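Side-chain contacts in uncharacterized protein Atu2773 (Agrobacterium tumefaciens, PDB 2QV5), which is of unknown function but belongs to a divergent branch of the polysaccharide deacetylases and so may act on carbohydrate: residues 149-153 and 154-158; 171-175 and 176-180; 111-114 and 115-118. All blocks are in the same frame, centred on the assembly; numbering follows the deposited sequence.

Contact 1 (149-153 and 154-158); sequences RDIGK and RGLLF
Asp150 and Arg154 form a side-on salt bridge one helical turn apart. NE of Arg154 lies 3.0 Å from OD2 of Asp150 and NH2 3.3 Å from OD1. Both oxygens lie close to the guanidinium plane, but the two flat groups are twisted 47° apart: OD1 is met on its syn side, whereas NE approaches OD2 from above the carboxylate plane. A chi1 of -177° sets Asp150 CG opposite its backbone N, turning the carboxylate to NE and NH2 of the extended Arg154 chain. Lys153 NZ adds a weak 3.3 Å bond to Asp150 OD1, a water donates to OD1 and weakly accepts from Arg154 NH2, and His117 NE2 of helix 109-120 hydrogen-bonds to OD1. Lys153 and Arg154 would probably stabilise this buried carboxylate as an anion. At the end of the helix, Gly155 N bonds to Gly152 O at 3.3 Å, and Leu156 N reaches Ile151 O weakly at 3.4 Å. Ile151 spans the turn, its CG2 packing 3.7 Å from Leu156 CB and its CD1 meeting the edge of the Phe158 ring. With Gly155 at positive phi, this fits a Schellman motif with a weak 6→1 bond, turning helix 141-153 into strand 157-160.

Contact 2 (171-175 and 176-180); sequences GIAKA and ISAPQ
Ala173 and Ile176 carry this contact, in which the end of helix 169-176 folds back on its last turn. Ala173 is engaged through both its carbonyl and its methyl group. Its O accepts the N-H of Ala178 at 2.9 Å, in the carbonyl plane and on a lone pair, while its CB lies 3.5 Å from CB of Gln180, a tight approach for two aliphatic carbons. The Ala178 methyl stands a little farther off, 4.3 Å between the two CB atoms, so that Ala178 and Gln180 both meet the Ala173 methyl. Met148 of helix 141-153 also touches the Ala173 side chain.

Ile176 sits over the carbonyl of Ile172. Its N-H bonds to Ile172 O at 2.9 Å, and CG1 and CG2 both come to 3.4 Å from that same oxygen. The two side-chain approaches follow from a chi1 of 74°: CG1 sits between the backbone N and the carbonyl carbon and CG2 also lies beside the N, so both branches flank the N-H that points at Ile172 O. Ile176 also packs on Arg149 of helix 141-153.

Gln180 makes its contact through CB; the bend at chi2 (-95°) accompanies the hydrogen bond of its OE1 to Ser169 OG, at the start of helix 169-176. Ser177, at positive phi, reverses the chain between Ile176 and Ala178. The 6→1 bond from Ala178 to Ala173, with the methyl contact between the same two residues, is characteristic of a Schellman-like helix C-terminus, here delivering the chain into parallel strand 180-186.

Contact 3 (111-114 and 115-118); sequences VNID and RLHR
Arg115 packs against Val111 and Asn112 one turn back in helix 109-120, an alpha-helix of the beta-alpha-beta unit that links strands 82-88 and 128-131. Regular i to i+4 backbone bonds run through all four residues of 115-118. The extended Arg115 chain lies alongside Val111, whose CG1 sits 3.6 Å above the centre of the guanidinium plane. At the edge of that plane, NH2 donates to Asn112 OD1 at 3.1 Å, the amide being turned 45° from the guanidinium; a salt bridge to Asp107 holds the same NH2. Asn112 is further anchored by ND2 on the Leu104 carbonyl, which should restrict rotation of both groups. Leu116 places CD2 4.4 Å from Ile113 CD1, and both side chains reach Asp150 of helix 141-153. His117, whose NE2 has its partner in Asp150, takes a CH-pi contact from Ile113: CG2 is 3.8 Å from the ring centroid, 26° off the normal. Ile113 O lies over a face of the same ring, offset toward the rim. Arg118 forms a salt bridge with Asp101 through NE; the bend at chi3 (-73°) folds its guanidinium back over the helix, leaving NH1 3.6 Å from Asp114 O and 3.9 Å from Asp114 CB.

How the contacts relate
Along the chain the order is contact 3, contact 1, contact 2. Contact 3 lies within helix 109-120, while contacts 1 and 2 are the C-terminal turns of helices 141-153 and 169-176, before the next strand. Contact 1 lies between the other two: its centre is 14 Å from contact 3's and 10 Å from contact 2's, whereas contacts 2 and 3 stay about 11 Å apart at their nearest atoms. Asp150, packed on Ile113 and Leu116 and hydrogen-bonded to His117, ties 1 to 3; Arg149 against Ile176 and the backbone hydrogen bond between Phe158 N and Pro179 O tie 1 to 2. The curled parallel sheet and beta-alpha-beta order are consistent with the distorted beta/alpha barrel of polysaccharide deacetylases.

Contact 1 (149-153 and 154-158)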
ATOM      1  N   ARG A 149      11.791  11.421   2.919  1.00 14.31           N
ATOM      2  CA  ARG A 149      13.229  11.219   3.119  1.00 18.69           C
ATOM      3  C   ARG A 149      13.518  10.109   4.138  1.00 17.31           C
ATOM      4  O   ARG A 149      14.383   9.265   3.896  1.00 18.12           O
ATOM      5  CB  ARG A 149      13.914  12.511   3.537  1.00 19.54           C
ATOM      6  CG  ARG A 149      14.054  13.530   2.414  1.00 25.38           C
ATOM      7  CD  ARG A 149      14.955  14.677   2.838  1.00 30.33           C
ATOM      8  NE  ARG A 149      15.038  15.714   1.811  1.00 32.51           N
ATOM      9  CZ  ARG A 149      15.904  15.706   0.797  1.00 32.24           C
ATOM     10  NH1 ARG A 149      16.779  14.717   0.656  1.00 30.89           N
ATOM     11  NH2 ARG A 149      15.892  16.693  -0.086  1.00 37.14           N
ATOM     12  N   ASP A 150      12.791  10.100   5.258  1.00 17.54           N
ATOM     13  CA  ASP A 150      12.929   9.021   6.248  1.00 18.89           C
ATOM     14  C   ASP A 150      12.591   7.645   5.652  1.00 20.35           C
ATOM     15  O   ASP A 150      13.373   6.699   5.785  1.00 20.60           O
ATOM     16  CB  ASP A 150      12.080   9.278   7.497  1.00 20.87           C
ATOM     17  CG  ASP A 150      12.277   8.210   8.561  1.00 22.86           C
ATOM     18  OD1 ASP A 150      13.231   8.318   9.356  1.00 28.55           O
ATOM     19  OD2 ASP A 150      11.483   7.246   8.602  1.00 31.72           O
ATOM     20  N   ILE A 151      11.441   7.552   4.985  1.00 17.66           N
ATOM     21  CA  ILE A 151      11.002   6.313   4.330  1.00 14.99           C
ATOM     22  C   ILE A 151      12.017   5.871   3.267  1.00 15.51           C
ATOM     23  O   ILE A 151      12.393   4.696   3.221  1.00 13.31           O
ATOM     24  CB  ILE A 151       9.571   6.460   3.720  1.00 15.92           C
ATOM     25  CG1 ILE A 151       8.540   6.673   4.831  1.00 17.89           C
ATOM     26  CG2 ILE A 151       9.182   5.222   2.880  1.00 11.69           C
ATOM     27  CD1 ILE A 151       7.298   7.397   4.387  1.00 19.36           C
ATOM     28  N   GLY A 152      12.470   6.832   2.451  1.00 14.34           N
ATOM     29  CA  GLY A 152      13.410   6.573   1.370  1.00 17.78           C
ATOM     30  C   GLY A 152      14.733   5.997   1.846  1.00 18.08           C
ATOM     31  O   GLY A 152      15.242   5.040   1.256  1.00 16.87           O
ATOM     32  N   LYS A 153      15.258   6.538   2.947  1.00 21.27           N
ATOM     33  CA  LYS A 153      16.568   6.133   3.467  1.00 23.80           C
ATOM     34  C   LYS A 153      16.575   4.740   4.108  1.00 19.94           C
ATOM     35  O   LYS A 153      17.633   4.128   4.242  1.00 18.81           O
ATOM     36  CB  LYS A 153      17.114   7.181   4.448  1.00 18.82           C
ATOM     37  CG  LYS A 153      16.727   6.941   5.902  1.00 31.65           C
ATOM     38  CD  LYS A 153      17.132   8.087   6.810  1.00 36.02           C
ATOM     39  CE  LYS A 153      16.568   7.878   8.203  1.00 44.66           C
ATOM     40  NZ  LYS A 153      16.379   9.190   8.888  1.00 46.91           N
ATOM     41  N   ARG A 154      15.391   4.252   4.486  1.00 15.05           N
ATOM     42  CA  ARG A 154      15.234   2.943   5.123  1.00 14.21           C
ATOM     43  C   ARG A 154      14.990   1.837   4.122  1.00 11.53           C
ATOM     44  O   ARG A 154      14.704   0.704   4.508  1.00 11.52           O
ATOM     45  CB  ARG A 154      14.071   2.967   6.105  1.00 12.55           C
ATOM     46  CG  ARG A 154      14.330   3.917   7.224  1.00 13.56           C
ATOM     47  CD  ARG A 154      13.157   4.005   8.172  1.00 25.76           C
ATOM     48  NE  ARG A 154      13.481   5.012   9.165  1.00 27.50           N
ATOM     49  CZ  ARG A 154      14.256   4.808  10.222  1.00 26.66           C
ATOM     50  NH1 ARG A 154      14.790   3.611  10.476  1.00 15.54           N
ATOM     51  NH2 ARG A 154      14.494   5.813  11.040  1.00 22.88           N
ATOM     52  N   GLY A 155      15.095   2.164   2.841  1.00 12.80           N
ATOM     53  CA  GLY A 155      14.988   1.156   1.797  1.00 11.90           C
ATOM     54  C   GLY A 155      13.565   0.693   1.543  1.00 12.97           C
ATOM     55  O   GLY A 155      13.347  -0.424   1.067  1.00 15.01           O
ATOM     56  N   LEU A 156      12.599   1.550   1.857  1.00  9.75           N
ATOM     57  CA  LEU A 156      11.191   1.251   1.660  1.00  9.45           C
ATOM     58  C   LEU A 156      10.654   2.010   0.448  1.00 12.45           C
ATOM     59  O   LEU A 156      11.125   3.115   0.130  1.00 17.33           O
ATOM     60  CB  LEU A 156      10.375   1.670   2.896  1.00  8.55           C
ATOM     61  CG  LEU A 156      10.671   1.021   4.250  1.00 10.61           C
ATOM     62  CD1 LEU A 156      10.183   1.908   5.404  1.00 13.44           C
ATOM     63  CD2 LEU A 156      10.023  -0.356   4.312  1.00  9.71           C
ATOM     64  N   LEU A 157       9.657   1.421  -0.213  1.00 12.12           N
ATOM     65  CA  LEU A 157       8.958   2.094  -1.304  1.00 11.01           C
ATOM     66  C   LEU A 157       7.799   2.887  -0.735  1.00  9.87           C
ATOM     67  O   LEU A 157       7.332   2.582   0.354  1.00 12.42           O
ATOM     68  CB  LEU A 157       8.444   1.076  -2.328  1.00 10.32           C
ATOM     69  CG  LEU A 157       7.338   0.076  -1.960  1.00 15.08           C
ATOM     70  CD1 LEU A 157       5.934   0.634  -2.181  1.00 10.47           C
ATOM     71  CD2 LEU A 157       7.536  -1.113  -2.842  1.00  8.98           C
ATOM     72  N   PHE A 158       7.338   3.892  -1.478  1.00 12.63           N
ATOM     73  CA  PHE A 158       6.166   4.700  -1.104  1.00 11.44           C
ATOM     74  C   PHE A 158       5.094   4.529  -2.184  1.00 11.09           C
ATOM     75  O   PHE A 158       5.297   4.886  -3.349  1.00 12.65           O
ATOM     76  CB  PHE A 158       6.587   6.181  -0.968  1.00 19.32           C
ATOM     77  CG  PHE A 158       5.500   7.098  -0.447  1.00 20.42           C
ATOM     78  CD1 PHE A 158       5.474   7.467   0.895  1.00 29.60           C
ATOM     79  CD2 PHE A 158       4.532   7.623  -1.301  1.00 26.44           C
ATOM     80  CE1 PHE A 158       4.483   8.319   1.387  1.00 38.73           C
ATOM     81  CE2 PHE A 158       3.533   8.468  -0.820  1.00 20.34           C
ATOM     82  CZ  PHE A 158       3.510   8.822   0.522  1.00 27.39           C
TER
HETATM   83  O   HOH W   1      15.223   8.510  11.675  1.00 44.08           O
HETATM   84  O   HOH W   2      14.180   3.184  -0.528  1.00 18.70           O

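Contact 2 (171-175 and 176-180)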
ATOM      1  N   GLY A 171       6.686  14.157  -7.376  1.00 22.83           N
ATOM      2  CA  GLY A 171       7.731  15.158  -7.570  1.00 26.74           C
ATOM      3  C   GLY A 171       8.819  15.107  -6.510  1.00 27.20           C
ATOM      4  O   GLY A 171      10.003  15.195  -6.842  1.00 30.55           O
ATOM      5  N   ILE A 172       8.418  14.982  -5.239  1.00 24.14           N
ATOM      6  CA  ILE A 172       9.370  14.883  -4.118  1.00 26.69           C
ATOM      7  C   ILE A 172      10.288  13.658  -4.247  1.00 25.36           C
ATOM      8  O   ILE A 172      11.507  13.773  -4.091  1.00 22.08           O
ATOM      9  CB  ILE A 172       8.661  14.921  -2.729  1.00 25.59           C
ATOM     10  CG1 ILE A 172       8.085  16.315  -2.455  1.00 27.09           C
ATOM     11  CG2 ILE A 172       9.628  14.547  -1.603  1.00 21.20           C
ATOM     12  CD1 ILE A 172       7.175  16.378  -1.233  1.00 23.12           C
ATOM     13  N   ALA A 173       9.694  12.507  -4.570  1.00 23.71           N
ATOM     14  CA  ALA A 173      10.429  11.263  -4.805  1.00 21.47           C
ATOM     15  C   ALA A 173      11.446  11.343  -5.937  1.00 25.20           C
ATOM     16  O   ALA A 173      12.530  10.793  -5.810  1.00 24.77           O
ATOM     17  CB  ALA A 173       9.475  10.128  -5.079  1.00 24.60           C
ATOM     18  N   LYS A 174      11.080  11.988  -7.047  1.00 25.25           N
ATOM     19  CA  LYS A 174      12.030  12.236  -8.141  1.00 35.55           C
ATOM     20  C   LYS A 174      13.195  13.130  -7.675  1.00 32.66           C
ATOM     21  O   LYS A 174      14.355  12.860  -7.995  1.00 32.45           O
ATOM     22  CB  LYS A 174      11.324  12.859  -9.349  1.00 34.26           C
ATOM     23  CG  LYS A 174      12.198  13.010 -10.595  1.00 39.21           C
ATOM     24  CD  LYS A 174      11.525  13.891 -11.642  1.00 43.46           C
ATOM     25  CE  LYS A 174      11.335  15.321 -11.142  1.00 54.48           C
ATOM     26  NZ  LYS A 174      10.467  16.121 -12.048  1.00 58.60           N
ATOM     27  N   ALA A 175      12.870  14.164  -6.897  1.00 30.17           N
ATOM     28  CA  ALA A 175      13.864  15.099  -6.363  1.00 33.93           C
ATOM     29  C   ALA A 175      14.827  14.478  -5.352  1.00 34.77           C
ATOM     30  O   ALA A 175      15.982  14.895  -5.271  1.00 39.34           O
ATOM     31  CB  ALA A 175      13.174  16.317  -5.755  1.00 35.65           C
ATOM     32  N   ILE A 176      14.358  13.490  -4.588  1.00 32.07           N
ATOM     33  CA  ILE A 176      15.200  12.836  -3.567  1.00 29.16           C
ATOM     34  C   ILE A 176      15.693  11.428  -3.941  1.00 28.14           C
ATOM     35  O   ILE A 176      16.372  10.778  -3.141  1.00 32.42           O
ATOM     36  CB  ILE A 176      14.523  12.828  -2.160  1.00 28.97           C
ATOM     37  CG1 ILE A 176      13.376  11.807  -2.093  1.00 21.96           C
ATOM     38  CG2 ILE A 176      14.029  14.229  -1.791  1.00 26.74           C
ATOM     39  CD1 ILE A 176      12.810  11.606  -0.713  1.00 26.67           C
ATOM     40  N   SER A 177      15.364  10.983  -5.158  1.00 28.80           N
ATOM     41  CA  SER A 177      15.617   9.606  -5.643  1.00 29.89           C
ATOM     42  C   SER A 177      15.041   8.477  -4.749  1.00 31.59           C
ATOM     43  O   SER A 177      15.720   7.490  -4.460  1.00 32.05           O
ATOM     44  CB  SER A 177      17.107   9.370  -5.961  1.00 33.79           C
ATOM     45  OG  SER A 177      17.557  10.210  -7.011  1.00 38.77           O
ATOM     46  N   ALA A 178      13.788   8.635  -4.321  1.00 29.23           N
ATOM     47  CA  ALA A 178      13.097   7.604  -3.538  1.00 24.59           C
ATOM     48  C   ALA A 178      12.199   6.758  -4.450  1.00 20.33           C
ATOM     49  O   ALA A 178      11.612   7.292  -5.393  1.00 21.31           O
ATOM     50  CB  ALA A 178      12.276   8.245  -2.438  1.00 26.15           C
ATOM     51  N   PRO A 179      12.098   5.436  -4.189  1.00 18.21           N
ATOM     52  CA  PRO A 179      11.193   4.604  -4.988  1.00 19.01           C
ATOM     53  C   PRO A 179       9.729   4.910  -4.636  1.00 20.44           C
ATOM     54  O   PRO A 179       9.349   4.853  -3.467  1.00 14.94           O
ATOM     55  CB  PRO A 179      11.561   3.173  -4.571  1.00 20.63           C
ATOM     56  CG  PRO A 179      12.831   3.294  -3.807  1.00 22.12           C
ATOM     57  CD  PRO A 179      12.806   4.633  -3.179  1.00 19.44           C
ATOM     58  N   GLN A 180       8.933   5.245  -5.651  1.00 18.53           N
ATOM     59  CA  GLN A 180       7.549   5.681  -5.466  1.00 14.66           C
ATOM     60  C   GLN A 180       6.718   5.241  -6.658  1.00 18.13           C
ATOM     61  O   GLN A 180       7.250   5.044  -7.757  1.00 23.84           O
ATOM     62  CB  GLN A 180       7.490   7.205  -5.308  1.00 16.11           C
ATOM     63  CG  GLN A 180       6.126   7.832  -4.950  1.00 16.15           C
ATOM     64  CD  GLN A 180       5.338   8.327  -6.170  1.00 20.71           C
ATOM     65  OE1 GLN A 180       4.179   8.710  -6.053  1.00 23.02           O
ATOM     66  NE2 GLN A 180       5.960   8.302  -7.335  1.00 21.03           N
TER

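Contact 3 (111-114 and 115-118)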
ATOM      1  N   VAL A 111       8.138  15.912  15.156  1.00 34.54           N
ATOM      2  CA  VAL A 111       6.906  15.400  15.756  1.00 30.43           C
ATOM      3  C   VAL A 111       6.225  14.384  14.819  1.00 22.12           C
ATOM      4  O   VAL A 111       5.719  13.346  15.270  1.00 23.60           O
ATOM      5  CB  VAL A 111       5.947  16.568  16.173  1.00 34.49           C
ATOM      6  CG1 VAL A 111       4.561  16.059  16.560  1.00 37.98           C
ATOM      7  CG2 VAL A 111       6.551  17.367  17.336  1.00 32.58           C
ATOM      8  N   ASN A 112       6.229  14.687  13.523  1.00 20.35           N
ATOM      9  CA  ASN A 112       5.691  13.776  12.514  1.00 20.36           C
ATOM     10  C   ASN A 112       6.562  12.531  12.323  1.00 20.47           C
ATOM     11  O   ASN A 112       6.032  11.441  12.105  1.00 19.43           O
ATOM     12  CB  ASN A 112       5.502  14.489  11.169  1.00 12.31           C
ATOM     13  CG  ASN A 112       4.232  15.338  11.116  1.00 19.02           C
ATOM     14  OD1 ASN A 112       3.262  15.088  11.825  1.00 19.89           O
ATOM     15  ND2 ASN A 112       4.235  16.337  10.244  1.00 22.63           N
ATOM     16  N   ILE A 113       7.884  12.691  12.409  1.00 23.82           N
ATOM     17  CA  ILE A 113       8.818  11.552  12.277  1.00 24.44           C
ATOM     18  C   ILE A 113       8.660  10.567  13.445  1.00 22.11           C
ATOM     19  O   ILE A 113       8.724   9.353  13.254  1.00 24.35           O
ATOM     20  CB  ILE A 113      10.306  12.003  12.081  1.00 26.90           C
ATOM     21  CG1 ILE A 113      10.501  12.801  10.780  1.00 29.73           C
ATOM     22  CG2 ILE A 113      11.272  10.806  12.072  1.00 26.40           C
ATOM     23  CD1 ILE A 113      10.335  12.017   9.484  1.00 33.29           C
ATOM     24  N   ASP A 114       8.415  11.097  14.644  1.00 24.16           N
ATOM     25  CA  ASP A 114       8.117  10.274  15.815  1.00 20.83           C
ATOM     26  C   ASP A 114       6.813   9.486  15.665  1.00 18.64           C
ATOM     27  O   ASP A 114       6.742   8.325  16.062  1.00 20.00           O
ATOM     28  CB  ASP A 114       8.073  11.136  17.084  1.00 21.92           C
ATOM     29  CG  ASP A 114       9.467  11.516  17.584  1.00 40.05           C
ATOM     30  OD1 ASP A 114      10.407  10.698  17.420  1.00 44.08           O
ATOM     31  OD2 ASP A 114       9.626  12.629  18.143  1.00 44.08           O
ATOM     32  N   ARG A 115       5.797  10.125  15.091  1.00 16.73           N
ATOM     33  CA  ARG A 115       4.509   9.486  14.833  1.00 14.12           C
ATOM     34  C   ARG A 115       4.656   8.356  13.830  1.00 16.18           C
ATOM     35  O   ARG A 115       4.073   7.293  14.011  1.00 15.23           O
ATOM     36  CB  ARG A 115       3.519  10.504  14.275  1.00 20.53           C
ATOM     37  CG  ARG A 115       2.853  11.349  15.336  1.00 28.95           C
ATOM     38  CD  ARG A 115       2.148  12.521  14.711  1.00 31.02           C
ATOM     39  NE  ARG A 115       1.556  13.379  15.732  1.00 30.70           N
ATOM     40  CZ  ARG A 115       1.324  14.674  15.569  1.00 34.44           C
ATOM     41  NH1 ARG A 115       0.789  15.380  16.555  1.00 35.77           N
ATOM     42  NH2 ARG A 115       1.644  15.268  14.426  1.00 36.37           N
ATOM     43  N   LEU A 116       5.407   8.637  12.763  1.00 19.50           N
ATOM     44  CA  LEU A 116       5.751   7.674  11.718  1.00 17.95           C
ATOM     45  C   LEU A 116       6.449   6.450  12.289  1.00 14.19           C
ATOM     46  O   LEU A 116       6.076   5.317  11.994  1.00 18.34           O
ATOM     47  CB  LEU A 116       6.672   8.343  10.696  1.00 16.50           C
ATOM     48  CG  LEU A 116       7.224   7.486   9.559  1.00 14.60           C
ATOM     49  CD1 LEU A 116       6.058   6.963   8.714  1.00 21.11           C
ATOM     50  CD2 LEU A 116       8.210   8.249   8.681  1.00 15.32           C
ATOM     51  N   HIS A 117       7.461   6.694  13.117  1.00 17.79           N
ATOM     52  CA  HIS A 117       8.241   5.633  13.756  1.00 15.24           C
ATOM     53  C   HIS A 117       7.411   4.749  14.672  1.00 17.09           C
ATOM     54  O   HIS A 117       7.655   3.545  14.762  1.00 14.96           O
ATOM     55  CB  HIS A 117       9.415   6.240  14.523  1.00 19.65           C
ATOM     56  CG  HIS A 117      10.517   6.744  13.647  1.00 17.04           C
ATOM     57  ND1 HIS A 117      11.684   7.273  14.154  1.00 28.45           N
ATOM     58  CD2 HIS A 117      10.641   6.786  12.297  1.00 20.39           C
ATOM     59  CE1 HIS A 117      12.475   7.630  13.157  1.00 27.16           C
ATOM     60  NE2 HIS A 117      11.863   7.349  12.019  1.00 25.61           N
ATOM     61  N   ARG A 118       6.431   5.337  15.353  1.00 15.52           N
ATOM     62  CA  ARG A 118       5.520   4.554  16.168  1.00 19.80           C
ATOM     63  C   ARG A 118       4.706   3.569  15.323  1.00 19.83           C
ATOM     64  O   ARG A 118       4.564   2.414  15.701  1.00 16.96           O
ATOM     65  CB  ARG A 118       4.601   5.462  16.987  1.00 20.42           C
ATOM     66  CG  ARG A 118       5.307   6.102  18.171  1.00 21.60           C
ATOM     67  CD  ARG A 118       4.317   6.582  19.218  1.00 24.38           C
ATOM     68  NE  ARG A 118       3.563   7.780  18.827  1.00 30.75           N
ATOM     69  CZ  ARG A 118       4.035   9.028  18.833  1.00 30.79           C
ATOM     70  NH1 ARG A 118       5.290   9.292  19.187  1.00 31.96           N
ATOM     71  NH2 ARG A 118       3.241  10.026  18.474  1.00 31.55           N
TER